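Local coordinates for 5,10-methylenetetrahydrofolate dehydrogenase (Bombyx mori, PDB 5ZF1), which oxidises 5,10-methylenetetrahydrofolate to 5,10-methenyltetrahydrofolate in one-carbon metabolism, probably with NADP+ as the electron acceptor, at the interface of chains A and B. Numbering follows the deposited sequence. Chains: chain A/B, 5,10-methylenetetrahydrofolate dehydrogenase.

Contacts 1 and 2 are neighbours, the centres of their C-alpha atoms about 5 Å apart, and they share A:Thr201, A:Tyr209 and B:Thr193; strand 193-197 and helix 203-212 serve both. Contact 1 centres on B:Thr193 and the A:His198 bond; contact 2 extends it to strand 160-164 of chain B. Contact 3 lies about 20 Å from contact 1 and 25 Å from contact 2, where helix 124-131 of each chain meets its counterpart. Because the interface is two-fold symmetric, every contact occurs twice, so the two chains are joined at well-separated points, which may limit rocking of one subunit against the other.

Contact 1: the interface of chains A and B. Residues chain A 195-198, 201, 209; chain B 191-193.
A two-fold symmetric subunit interface of the tetrahydrofolate dehydrogenase/cyclohydrolase family, which commonly forms dimers, here joins the NAD(P)-binding domains: chain A gives strand 193-197, the loop after it and A:Tyr209 of helix 203-212; chain B gives B:Asp191 and B:Ala192 of a loop and B:Thr193, first in its strand. B:Thr193 enters the A side with both branches of its side chain. Its hydroxyl OG1 pairs with A:Thr201 OG1 at 2.9 Å, the two side chains crossing at about a right angle; which hydroxyl donates is not decided. A:Thr201 OG1 also accepts the backbone N-H of A:His198 at 3.0 Å, a nearly straight bond (162° at H) fixing it within its loop. B:Thr193 OG1 lies beside the backbone N (chi1 -57°), which leaves the methyl CG2 anti to N and directed at the tyrosine; it packs 3.7 Å from A:Tyr209 CE2 and 3.8 Å from A:Thr195 CG2, with A:Cys197 SG slightly farther off. A:Thr195 CG2 in turn sits over the centre of the A:Tyr209 ring, backing it from within chain A. A:His198 reaches across edge-on: NE2 donates to the carbonyl O of B:Ala192 at 2.9 Å. The oxygen lies in the imidazole plane, but the nitrogen stands 65° out of the carbonyl plane. A:Thr201 OG1 lies over the centre of one face of that ring. Water 1 links the phenol OH of A:Tyr209, at 2.5 Å, to B:Thr193 O.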
loop_
_atom_site.group_PDB
_atom_site.type_symbol
_atom_site.label_atom_id
_atom_site.label_comp_id
_atom_site.label_asym_id
_atom_site.label_seq_id
_atom_site.Cartn_x
_atom_site.Cartn_y
_atom_site.Cartn_z
ATOM N N THR A 195 4.756 -0.526 13.065
ATOM C CA THR A 195 4.554 0.913 13.218
ATOM C C THR A 195 5.379 1.620 12.161
ATOM O O THR A 195 6.583 1.367 12.043
ATOM C CB THR A 195 4.984 1.389 14.604
ATOM O OG1 THR A 195 4.261 0.682 15.609
ATOM C CG2 THR A 195 4.739 2.923 14.734
ATOM N N ILE A 196 4.748 2.555 11.448
ATOM C CA ILE A 196 5.400 3.345 10.417
ATOM C C ILE A 196 5.676 4.722 11.012
ATOM O O ILE A 196 4.738 5.473 11.295
ATOM C CB ILE A 196 4.530 3.457 9.160
ATOM C CG1 ILE A 196 4.381 2.071 8.513
ATOM C CG2 ILE A 196 5.138 4.469 8.166
ATOM C CD1 ILE A 196 2.976 1.557 8.542
ATOM N N CYS A 197 6.946 5.035 11.206
ATOM C CA CYS A 197 7.371 6.351 11.679
ATOM C C CYS A 197 7.955 7.122 10.513
ATOM O O CYS A 197 8.432 6.534 9.545
ATOM C CB CYS A 197 8.404 6.237 12.796
ATOM S SG CYS A 197 7.786 5.403 14.277
ATOM N N HIS A 198 7.898 8.451 10.590
ATOM C CA HIS A 198 8.302 9.242 9.432
ATOM C C HIS A 198 8.738 10.614 9.930
ATOM O O HIS A 198 8.939 10.816 11.130
ATOM C CB HIS A 198 7.169 9.343 8.402
ATOM C CG HIS A 198 5.852 9.751 8.987
ATOM N ND1 HIS A 198 5.605 11.035 9.434
ATOM C CD2 HIS A 198 4.714 9.051 9.202
ATOM C CE1 HIS A 198 4.367 11.106 9.896
ATOM N NE2 HIS A 198 3.799 9.920 9.756
ATOM N N THR A 201 6.799 12.257 12.772
ATOM C CA THR A 201 6.694 11.606 14.071
ATOM C C THR A 201 7.472 12.417 15.108
ATOM O O THR A 201 8.677 12.638 14.934
ATOM C CB THR A 201 7.207 10.146 14.000
ATOM O OG1 THR A 201 6.442 9.436 13.018
ATOM C CG2 THR A 201 7.056 9.442 15.333
ATOM N N TYR A 209 8.530 4.321 20.273
ATOM C CA TYR A 209 8.249 3.160 19.411
ATOM C C TYR A 209 9.509 2.333 19.183
ATOM O O TYR A 209 9.463 1.097 19.202
ATOM C CB TYR A 209 7.674 3.621 18.074
ATOM C CG TYR A 209 6.205 3.957 18.141
ATOM C CD1 TYR A 209 5.280 2.979 18.404
ATOM C CD2 TYR A 209 5.751 5.259 17.961
ATOM C CE1 TYR A 209 3.938 3.255 18.481
ATOM C CE2 TYR A 209 4.411 5.554 18.025
ATOM C CZ TYR A 209 3.502 4.541 18.281
ATOM O OH TYR A 209 2.155 4.808 18.373
ATOM N N ASP B 191 -0.731 12.195 8.026
ATOM C CA ASP B 191 0.576 12.301 8.682
ATOM C C ASP B 191 0.562 11.781 10.120
ATOM O O ASP B 191 1.359 12.200 10.949
ATOM C CB ASP B 191 1.092 13.759 8.642
ATOM C CG ASP B 191 1.630 14.144 7.272
ATOM O OD1 ASP B 191 2.615 13.508 6.848
ATOM O OD2 ASP B 191 1.076 15.064 6.605
ATOM N N ALA B 192 -0.303 10.824 10.424
ATOM C CA ALA B 192 -0.218 10.147 11.710
ATOM C C ALA B 192 0.905 9.108 11.702
ATOM O O ALA B 192 1.355 8.653 10.647
ATOM C CB ALA B 192 -1.542 9.463 12.050
ATOM N N THR B 193 1.341 8.729 12.906
ATOM C CA THR B 193 2.241 7.596 13.124
ATOM C C THR B 193 1.352 6.373 13.349
ATOM O O THR B 193 0.669 6.295 14.362
ATOM C CB THR B 193 3.124 7.847 14.345
ATOM O OG1 THR B 193 3.859 9.066 14.167
ATOM C CG2 THR B 193 4.116 6.681 14.550
HETATM O O HOH W 1 0.816 3.955 16.419
#

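Contact 2: the interface of chains A and B. Residues chain A 201-202, 205, 209; chain B 158, 160, 193.
B:Gly158, with a positive phi of 72°, turns the loop before strand 160-164 so that its carbonyl faces A:Pro202, while A:Lys205 and A:Tyr209 project toward chain B from successive turns of helix 203-212. The pyrrolidine ring of A:Pro202 meets this carbonyl with its CD and CG edge, CG lying 3.5 Å from B:Gly158 O. B:Asn160 and A:Tyr209 approach from opposite directions, their amide and ring planes 65° apart. The amide oxygen OD1 of B:Asn160 lies in the plane of the phenol ring at its edge, 3.3 Å from A:Tyr209 CE2. The phenol OH of A:Tyr209 stands over one face of the amide, 3.3 Å from B:Asn160 CB; no hydrogen bond is assigned. CG of B:Asn160 is anti to the carbonyl carbon (chi1 -71°), which carries the amide toward the phenol. On the opposite side of the B:Asn160 amide plane, displaced toward the OD1 rim, runs the aliphatic stem of A:Lys205, whose CD is 3.8 Å from B:Asn160 OD1. The amino group NZ of A:Lys205 ends 4.0 Å from B:Gly158 O, beyond hydrogen-bonding distance. Together, A:Pro202 and helix 203-212 pack against the B:Gly158 loop and the start of strand 160-164 of the partner, extending the subunit contact between the NAD(P)-binding domains.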
loop_
_atom_site.group_PDB
_atom_site.type_symbol
_atom_site.label_atom_id
_atom_site.label_comp_id
_atom_site.label_asym_id
_atom_site.label_seq_id
_atom_site.Cartn_x
_atom_site.Cartn_y
_atom_site.Cartn_z
ATOM N N THR A 201 6.799 12.257 12.772
ATOM C CA THR A 201 6.694 11.606 14.071
ATOM C C THR A 201 7.472 12.417 15.108
ATOM O O THR A 201 8.677 12.638 14.934
ATOM C CB THR A 201 7.207 10.146 14.000
ATOM O OG1 THR A 201 6.442 9.436 13.018
ATOM C CG2 THR A 201 7.056 9.442 15.333
ATOM N N PRO A 202 6.829 12.933 16.153
ATOM C CA PRO A 202 7.572 13.723 17.142
ATOM C C PRO A 202 8.669 12.884 17.772
ATOM O O PRO A 202 8.540 11.662 17.937
ATOM C CB PRO A 202 6.506 14.118 18.175
ATOM C CG PRO A 202 5.211 13.978 17.469
ATOM C CD PRO A 202 5.385 12.876 16.442
ATOM N N LYS A 205 7.898 10.415 20.602
ATOM C CA LYS A 205 7.134 9.226 20.220
ATOM C C LYS A 205 7.964 8.305 19.341
ATOM O O LYS A 205 7.840 7.076 19.445
ATOM C CB LYS A 205 5.848 9.631 19.517
ATOM C CG LYS A 205 4.842 10.192 20.487
ATOM C CD LYS A 205 4.027 11.228 19.840
ATOM C CE LYS A 205 3.199 11.915 20.896
ATOM N NZ LYS A 205 2.991 13.246 20.393
ATOM N N TYR A 209 8.530 4.321 20.273
ATOM C CA TYR A 209 8.249 3.160 19.411
ATOM C C TYR A 209 9.509 2.333 19.183
ATOM O O TYR A 209 9.463 1.097 19.202
ATOM C CB TYR A 209 7.674 3.621 18.074
ATOM C CG TYR A 209 6.205 3.957 18.141
ATOM C CD1 TYR A 209 5.280 2.979 18.404
ATOM C CD2 TYR A 209 5.751 5.259 17.961
ATOM C CE1 TYR A 209 3.938 3.255 18.481
ATOM C CE2 TYR A 209 4.411 5.554 18.025
ATOM C CZ TYR A 209 3.502 4.541 18.281
ATOM O OH TYR A 209 2.155 4.808 18.373
ATOM N N GLY B 158 1.228 13.797 13.341
ATOM C CA GLY B 158 2.135 13.442 14.409
ATOM C C GLY B 158 1.504 12.708 15.575
ATOM O O GLY B 158 2.180 12.504 16.582
ATOM N N ASN B 160 -0.367 9.327 17.444
ATOM C CA ASN B 160 -0.257 7.859 17.428
ATOM C C ASN B 160 -1.605 7.250 17.057
ATOM O O ASN B 160 -2.579 7.387 17.807
ATOM C CB ASN B 160 0.172 7.352 18.806
ATOM C CG ASN B 160 1.611 7.669 19.141
ATOM O OD1 ASN B 160 2.377 8.150 18.309
ATOM N ND2 ASN B 160 1.989 7.391 20.386
ATOM N N THR B 193 1.341 8.729 12.906
ATOM C CA THR B 193 2.241 7.596 13.124
ATOM C C THR B 193 1.352 6.373 13.349
ATOM O O THR B 193 0.669 6.295 14.362
ATOM C CB THR B 193 3.124 7.847 14.345
ATOM O OG1 THR B 193 3.859 9.066 14.167
ATOM C CG2 THR B 193 4.116 6.681 14.550
HETATM O O HOH W 2 0.816 3.955 16.419
#

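Contact 3: the interface of chains A and B. Residues chain A 107, 124, 127, 168; chain B 125, 128-129, 132.
A:Ile124, the first residue of helix 124-131, points its longer branch at the same helix of chain B. From CB the chain runs to CG1, anti to the backbone N (chi1 -159°), which lies 3.7 Å from the backbone N of B:Arg129 and 3.8 Å from CG of that arginine. The terminal methyl CD1 then settles on the backbone of B:Gly128, 3.3 Å from its carbonyl C; the missing side chain probably allows this close approach. The same methyl touches B:Arg129 CA and, at 3.8 Å, CG2 of B:Val132. The B:Val132 side chain is held by chain A on several sides. Its CG1 meets A:Ile127 CG2 at 3.8 Å, the two side chains crossing obliquely, and its CB faces the CB of A:Lys168. A:Arg107, bent at chi2 and chi3 (52° and 41°), brings NH2 to 4.1 Å from both valine methyls. A:Ile124 CD1 lies over one face of this guanidinium, offset toward the rim, and A:Lys168 CD lies in plane at its edge. This largely apolar patch packs helix 124-131 of one chain, with A:Arg107 and A:Lys168, against the same helix and B:Val132 of the other, and probably adds an attachment between the subunits away from the NAD(P)-domain strand contact.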
loop_
_atom_site.group_PDB
_atom_site.type_symbol
_atom_site.label_atom_id
_atom_site.label_comp_id
_atom_site.label_asym_id
_atom_site.label_seq_id
_atom_site.Cartn_x
_atom_site.Cartn_y
_atom_site.Cartn_z
ATOM N N ARG A 107 6.595 9.632 -11.906
ATOM C CA ARG A 107 5.454 8.727 -11.992
ATOM C C ARG A 107 5.163 8.347 -13.435
ATOM O O ARG A 107 4.860 7.186 -13.734
ATOM C CB ARG A 107 4.218 9.368 -11.339
ATOM C CG ARG A 107 2.898 8.631 -11.592
ATOM C CD ARG A 107 2.952 7.131 -11.254
ATOM N NE ARG A 107 3.691 6.849 -10.032
ATOM C CZ ARG A 107 4.196 5.659 -9.718
ATOM N NH1 ARG A 107 4.064 4.622 -10.544
ATOM N NH2 ARG A 107 4.850 5.514 -8.579
ATOM N N ILE A 124 2.884 1.186 -11.464
ATOM C CA ILE A 124 1.741 1.201 -10.553
ATOM C C ILE A 124 1.023 -0.145 -10.520
ATOM O O ILE A 124 0.465 -0.532 -9.481
ATOM C CB ILE A 124 0.796 2.368 -10.931
ATOM C CG1 ILE A 124 -0.077 2.726 -9.732
ATOM C CG2 ILE A 124 -0.017 2.045 -12.165
ATOM C CD1 ILE A 124 0.701 3.401 -8.666
ATOM N N ILE A 127 3.101 -2.322 -8.208
ATOM C CA ILE A 127 2.910 -1.870 -6.832
ATOM C C ILE A 127 1.528 -2.281 -6.331
ATOM O O ILE A 127 1.381 -2.770 -5.203
ATOM C CB ILE A 127 3.116 -0.342 -6.731
ATOM C CG1 ILE A 127 4.593 0.040 -6.938
ATOM C CG2 ILE A 127 2.665 0.186 -5.368
ATOM C CD1 ILE A 127 5.478 -0.338 -5.772
ATOM N N LYS A 168 7.912 5.694 -1.406
ATOM C CA LYS A 168 7.094 4.804 -2.228
ATOM C C LYS A 168 7.901 3.621 -2.740
ATOM O O LYS A 168 7.345 2.534 -2.902
ATOM C CB LYS A 168 6.455 5.548 -3.406
ATOM C CG LYS A 168 7.454 5.982 -4.497
ATOM C CD LYS A 168 6.775 6.513 -5.766
ATOM C CE LYS A 168 7.826 6.924 -6.814
ATOM N NZ LYS A 168 8.354 5.748 -7.586
ATOM N N ILE B 125 -4.920 -0.908 -10.033
ATOM C CA ILE B 125 -4.386 0.395 -10.422
ATOM C C ILE B 125 -4.823 1.466 -9.433
ATOM O O ILE B 125 -4.041 2.349 -9.068
ATOM C CB ILE B 125 -4.800 0.746 -11.863
ATOM C CG1 ILE B 125 -4.024 -0.136 -12.857
ATOM C CG2 ILE B 125 -4.556 2.219 -12.158
ATOM C CD1 ILE B 125 -4.506 -0.030 -14.307
ATOM N N GLY B 128 -2.964 0.765 -6.210
ATOM C CA GLY B 128 -1.579 1.165 -6.392
ATOM C C GLY B 128 -1.378 2.660 -6.236
ATOM O O GLY B 128 -0.451 3.104 -5.558
ATOM N N ARG B 129 -2.262 3.458 -6.835
ATOM C CA ARG B 129 -2.138 4.905 -6.713
ATOM C C ARG B 129 -2.362 5.360 -5.274
ATOM O O ARG B 129 -1.683 6.277 -4.791
ATOM C CB ARG B 129 -3.104 5.593 -7.682
ATOM C CG ARG B 129 -2.730 5.396 -9.165
ATOM C CD ARG B 129 -3.656 6.156 -10.109
ATOM N NE ARG B 129 -3.604 7.598 -9.879
ATOM C CZ ARG B 129 -2.703 8.418 -10.412
ATOM N NH1 ARG B 129 -1.764 7.951 -11.229
ATOM N NH2 ARG B 129 -2.746 9.712 -10.130
ATOM N N VAL B 132 0.993 4.691 -3.274
ATOM C CA VAL B 132 2.106 5.599 -3.534
ATOM C C VAL B 132 1.688 7.031 -3.232
ATOM O O VAL B 132 2.414 7.973 -3.563
ATOM C CB VAL B 132 2.637 5.463 -4.975
ATOM C CG1 VAL B 132 2.992 3.988 -5.264
ATOM C CG2 VAL B 132 1.654 5.972 -5.988
#